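Local structure of mannan endo-1,6-alpha-mannosidase (Chaetomium thermophilum, 6RY0) at residues 370-375 and 381-386. The protein probably cleaves alpha-1,6-mannosidic linkages as a calcium-binding family 76 glycosidase, with a likely part in transferring GPI-anchored glycoproteins into the fungal cell wall. Residues are numbered along the deposited sequence; the frame is centred on the assembly and turned at random.
Sequences GFYWKS and PSVDHT. With CA (calcium ion), chain C.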
ATOM      1  N   GLY A 370      19.980   0.674  -2.125  1.00  8.40           N
ATOM      2  CA  GLY A 370      19.754  -0.209  -0.997  1.00  8.55           C
ATOM      3  C   GLY A 370      18.641   0.306  -0.101  1.00  7.78           C
ATOM      4  O   GLY A 370      17.854   1.183  -0.469  1.00  8.15           O
ATOM      5  N   PHE A 371      18.576  -0.302   1.079  1.00  8.05           N
ATOM      6  CA  PHE A 371      17.482  -0.152   2.020  1.00  7.98           C
ATOM      7  C   PHE A 371      17.821   0.696   3.223  1.00  7.88           C
ATOM      8  O   PHE A 371      16.917   1.248   3.870  1.00  8.21           O
ATOM      9  CB  PHE A 371      17.090  -1.528   2.546  1.00  7.69           C
ATOM     10  CG  PHE A 371      15.902  -1.521   3.477  1.00  8.01           C
ATOM     11  CD1 PHE A 371      14.642  -1.173   3.008  1.00  8.15           C
ATOM     12  CD2 PHE A 371      16.041  -1.882   4.807  1.00  9.26           C
ATOM     13  CE1 PHE A 371      13.553  -1.199   3.844  1.00  8.55           C
ATOM     14  CE2 PHE A 371      14.939  -1.917   5.635  1.00  9.36           C
ATOM     15  CZ  PHE A 371      13.702  -1.553   5.155  1.00  8.84           C
ATOM     16  N   TYR A 372      19.094   0.757   3.596  1.00  8.07           N
ATOM     17  CA  TYR A 372      19.489   1.242   4.926  1.00  8.41           C
ATOM     18  C   TYR A 372      19.763   2.730   4.845  1.00  8.42           C
ATOM     19  O   TYR A 372      20.906   3.221   4.979  1.00  9.34           O
ATOM     20  CB  TYR A 372      20.685   0.398   5.449  1.00  9.22           C
ATOM     21  CG  TYR A 372      20.285  -1.066   5.631  1.00  8.86           C
ATOM     22  CD1 TYR A 372      20.331  -1.940   4.566  1.00  9.47           C
ATOM     23  CD2 TYR A 372      19.823  -1.546   6.841  1.00  9.52           C
ATOM     24  CE1 TYR A 372      19.932  -3.252   4.682  1.00  9.43           C
ATOM     25  CE2 TYR A 372      19.416  -2.863   6.982  1.00  9.97           C
ATOM     26  CZ  TYR A 372      19.463  -3.712   5.897  1.00 10.16           C
ATOM     27  OH  TYR A 372      19.060  -5.010   6.057  1.00 11.36           O
ATOM     28  N   TRP A 373      18.689   3.484   4.616  1.00  8.17           N
ATOM     29  CA  TRP A 373      18.816   4.904   4.336  1.00  8.40           C
ATOM     30  C   TRP A 373      19.405   5.666   5.524  1.00  8.12           C
ATOM     31  O   TRP A 373      20.304   6.490   5.366  1.00  9.32           O
ATOM     32  CB  TRP A 373      17.468   5.501   3.933  1.00  8.19           C
ATOM     33  CG  TRP A 373      16.771   4.832   2.791  1.00  8.19           C
ATOM     34  CD1 TRP A 373      17.242   3.855   1.957  1.00  7.99           C
ATOM     35  CD2 TRP A 373      15.433   5.103   2.377  1.00  7.97           C
ATOM     36  NE1 TRP A 373      16.267   3.499   1.046  1.00  8.48           N
ATOM     37  CE2 TRP A 373      15.144   4.244   1.286  1.00  8.38           C
ATOM     38  CE3 TRP A 373      14.457   6.003   2.801  1.00  8.60           C
ATOM     39  CZ2 TRP A 373      13.922   4.258   0.621  1.00  8.87           C
ATOM     40  CZ3 TRP A 373      13.232   6.013   2.144  1.00  8.81           C
ATOM     41  CH2 TRP A 373      12.986   5.139   1.059  1.00  9.22           C
ATOM     42  N   LYS A 374      18.881   5.394   6.709  1.00  8.75           N
ATOM     43  CA  LYS A 374      19.367   6.096   7.892  1.00 10.28           C
ATOM     44  C   LYS A 374      20.875   5.912   8.075  1.00 10.27           C
ATOM     45  O   LYS A 374      21.557   6.847   8.483  1.00 11.86           O
ATOM     46  CB  LYS A 374      18.610   5.634   9.119  1.00 11.46           C
ATOM     47  CG  LYS A 374      19.096   6.279  10.451  1.00 13.65           C
ATOM     48  CD  LYS A 374      18.978   7.833  10.530  1.00 16.23           C
ATOM     49  CE  LYS A 374      19.494   8.398  11.852  1.00 19.18           C
ATOM     50  NZ  LYS A 374      20.959   8.499  12.036  1.00 22.71           N
ATOM     51  N   SER A 375      21.382   4.729   7.767  1.00 10.69           N
ATOM     52  CA  SER A 375      22.810   4.434   7.948  1.00 11.75           C
ATOM     53  C   SER A 375      23.708   5.291   7.112  1.00 11.44           C
ATOM     54  O   SER A 375      24.895   5.417   7.400  1.00 13.33           O
ATOM     55  CB  SER A 375      23.123   2.976   7.586  1.00 12.47           C
ATOM     56  OG  SER A 375      23.269   2.743   6.184  1.00 12.43           O
ATOM     57  N   PRO A 381      21.574  -5.263  -1.682  1.00 11.25           N
ATOM     58  CA  PRO A 381      20.359  -6.032  -1.399  1.00 10.66           C
ATOM     59  C   PRO A 381      20.564  -7.520  -1.214  1.00 11.06           C
ATOM     60  O   PRO A 381      19.718  -8.157  -0.587  1.00 10.41           O
ATOM     61  CB  PRO A 381      19.449  -5.712  -2.593  1.00 11.41           C
ATOM     62  CG  PRO A 381      19.868  -4.308  -2.956  1.00 12.32           C
ATOM     63  CD  PRO A 381      21.358  -4.277  -2.760  1.00 12.03           C
ATOM     64  N   SER A 382      21.673  -8.074  -1.660  1.00 11.87           N
ATOM     65  CA  SER A 382      21.911  -9.491  -1.450  1.00 13.16           C
ATOM     66  C   SER A 382      21.995  -9.819   0.057  1.00 12.76           C
ATOM     67  O   SER A 382      21.726 -10.971   0.421  1.00 13.49           O
ATOM     68  CB  SER A 382      23.204  -9.893  -2.154  1.00 15.88           C
ATOM     69  OG  SER A 382      24.331  -9.297  -1.518  1.00 18.84           O
ATOM     70  N   VAL A 383      22.283  -8.841   0.917  1.00 12.46           N
ATOM     71  CA  VAL A 383      22.342  -9.130   2.337  1.00 13.05           C
ATOM     72  C   VAL A 383      20.980  -9.538   2.860  1.00 12.62           C
ATOM     73  O   VAL A 383      20.892 -10.277   3.859  1.00 13.53           O
ATOM     74  CB  VAL A 383      22.919  -7.956   3.199  1.00 14.85           C
ATOM     75  CG1 VAL A 383      24.294  -7.584   2.691  1.00 15.19           C
ATOM     76  CG2 VAL A 383      21.954  -6.773   3.338  1.00 15.82           C
ATOM     77  N   ASP A 384      19.920  -9.053   2.208  1.00 11.58           N
ATOM     78  CA  ASP A 384      18.562  -9.423   2.577  1.00 11.30           C
ATOM     79  C   ASP A 384      17.947 -10.410   1.591  1.00 12.17           C
ATOM     80  O   ASP A 384      16.746 -10.623   1.580  1.00 12.86           O
ATOM     81  CB  ASP A 384      17.713  -8.184   2.792  1.00 11.65           C
ATOM     82  CG  ASP A 384      18.177  -7.383   3.993  1.00 12.04           C
ATOM     83  OD1 ASP A 384      18.405  -7.968   5.066  1.00 12.87           O
ATOM     84  OD2 ASP A 384      18.340  -6.151   3.867  1.00 12.16           O
ATOM     85  N   HIS A 385      18.799 -11.050   0.790  1.00 11.77           N
ATOM     86  CA  HIS A 385      18.423 -12.239   0.026  1.00 13.03           C
ATOM     87  C   HIS A 385      17.407 -11.979  -1.066  1.00 12.50           C
ATOM     88  O   HIS A 385      16.641 -12.880  -1.417  1.00 14.29           O
ATOM     89  CB  HIS A 385      17.920 -13.357   0.957  1.00 15.81           C
ATOM     90  CG  HIS A 385      18.759 -13.524   2.164  1.00 17.62           C
ATOM     91  ND1 HIS A 385      19.998 -14.119   2.110  1.00 19.17           N
ATOM     92  CD2 HIS A 385      18.601 -13.091   3.435  1.00 18.40           C
ATOM     93  CE1 HIS A 385      20.554 -14.092   3.311  1.00 19.72           C
ATOM     94  NE2 HIS A 385      19.725 -13.472   4.134  1.00 19.49           N
ATOM     95  N   THR A 386      17.430 -10.786  -1.652  1.00 10.61           N
ATOM     96  CA  THR A 386      16.645 -10.509  -2.841  1.00 10.32           C
ATOM     97  C   THR A 386      17.492  -9.753  -3.840  1.00  9.60           C
ATOM     98  O   THR A 386      18.558  -9.218  -3.513  1.00 10.48           O
ATOM     99  CB  THR A 386      15.337  -9.697  -2.581  1.00  9.86           C
ATOM    100  OG1 THR A 386      15.612  -8.298  -2.613  1.00  8.92           O
ATOM    101  CG2 THR A 386      14.636 -10.097  -1.318  1.00 11.24           C
TER
HETATM  102 CA    CA C 502      15.933 -14.911  -2.608  0.54 10.70          CA
HETATM  103  O   HOH W   1      13.866 -16.090  -2.627  1.00 27.42           O
HETATM  104  O   HOH W   2      15.821 -16.120  -4.766  1.00 34.48           O
HETATM  105  O   HOH W   3      17.789 -14.504  -3.826  1.00 23.49           O
HETATM  106  O   HOH W   4      14.607 -14.730  -1.017  1.00 28.21           O
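In the loop between helices 342-358 and 389-401, which carries a calcium ligand just before the second helix, Tyr372 reaches across to Asp384, the residue next to the metal-binding His385. Its OH gives a hydrogen bond to Asp384 OD2 at 2.6 Å, received on the syn lone pair. The two side chains arrive from opposite directions, and OD2 lies at the ring edge, near its plane, with phenol and carboxylate turned 31° apart. With CG turned away from the carbonyl carbon in each residue (chi1 -63° in Tyr372, -66° in Asp384), phenol and carboxylate extend toward each other. Beside the bond, Val383 CG2 approaches Tyr372 CE1 obliquely at 4.3 Å, and within 370-375 Phe371 CD2 sits 3.9 Å above the ring plane, over its centre. An inverse gamma turn centred on Tyr372 shapes the backbone from which the phenol projects. From the 3-10 segment 381-383 the chain runs on through Asp384 to His385, whose carbonyl O binds the calcium at 2.5 Å; four waters and Asp73 OD1 are further ligands. A phenylalanine in place of Tyr372 would probably leave Asp384 OD2 without this donor and its carboxylate freer to turn. Both partners are buried; the phenol on OD2 and the weak hydrogen bond from Gly314 N to OD1 probably together stabilise a negative charge on the carboxylate, one residue before the calcium ligand.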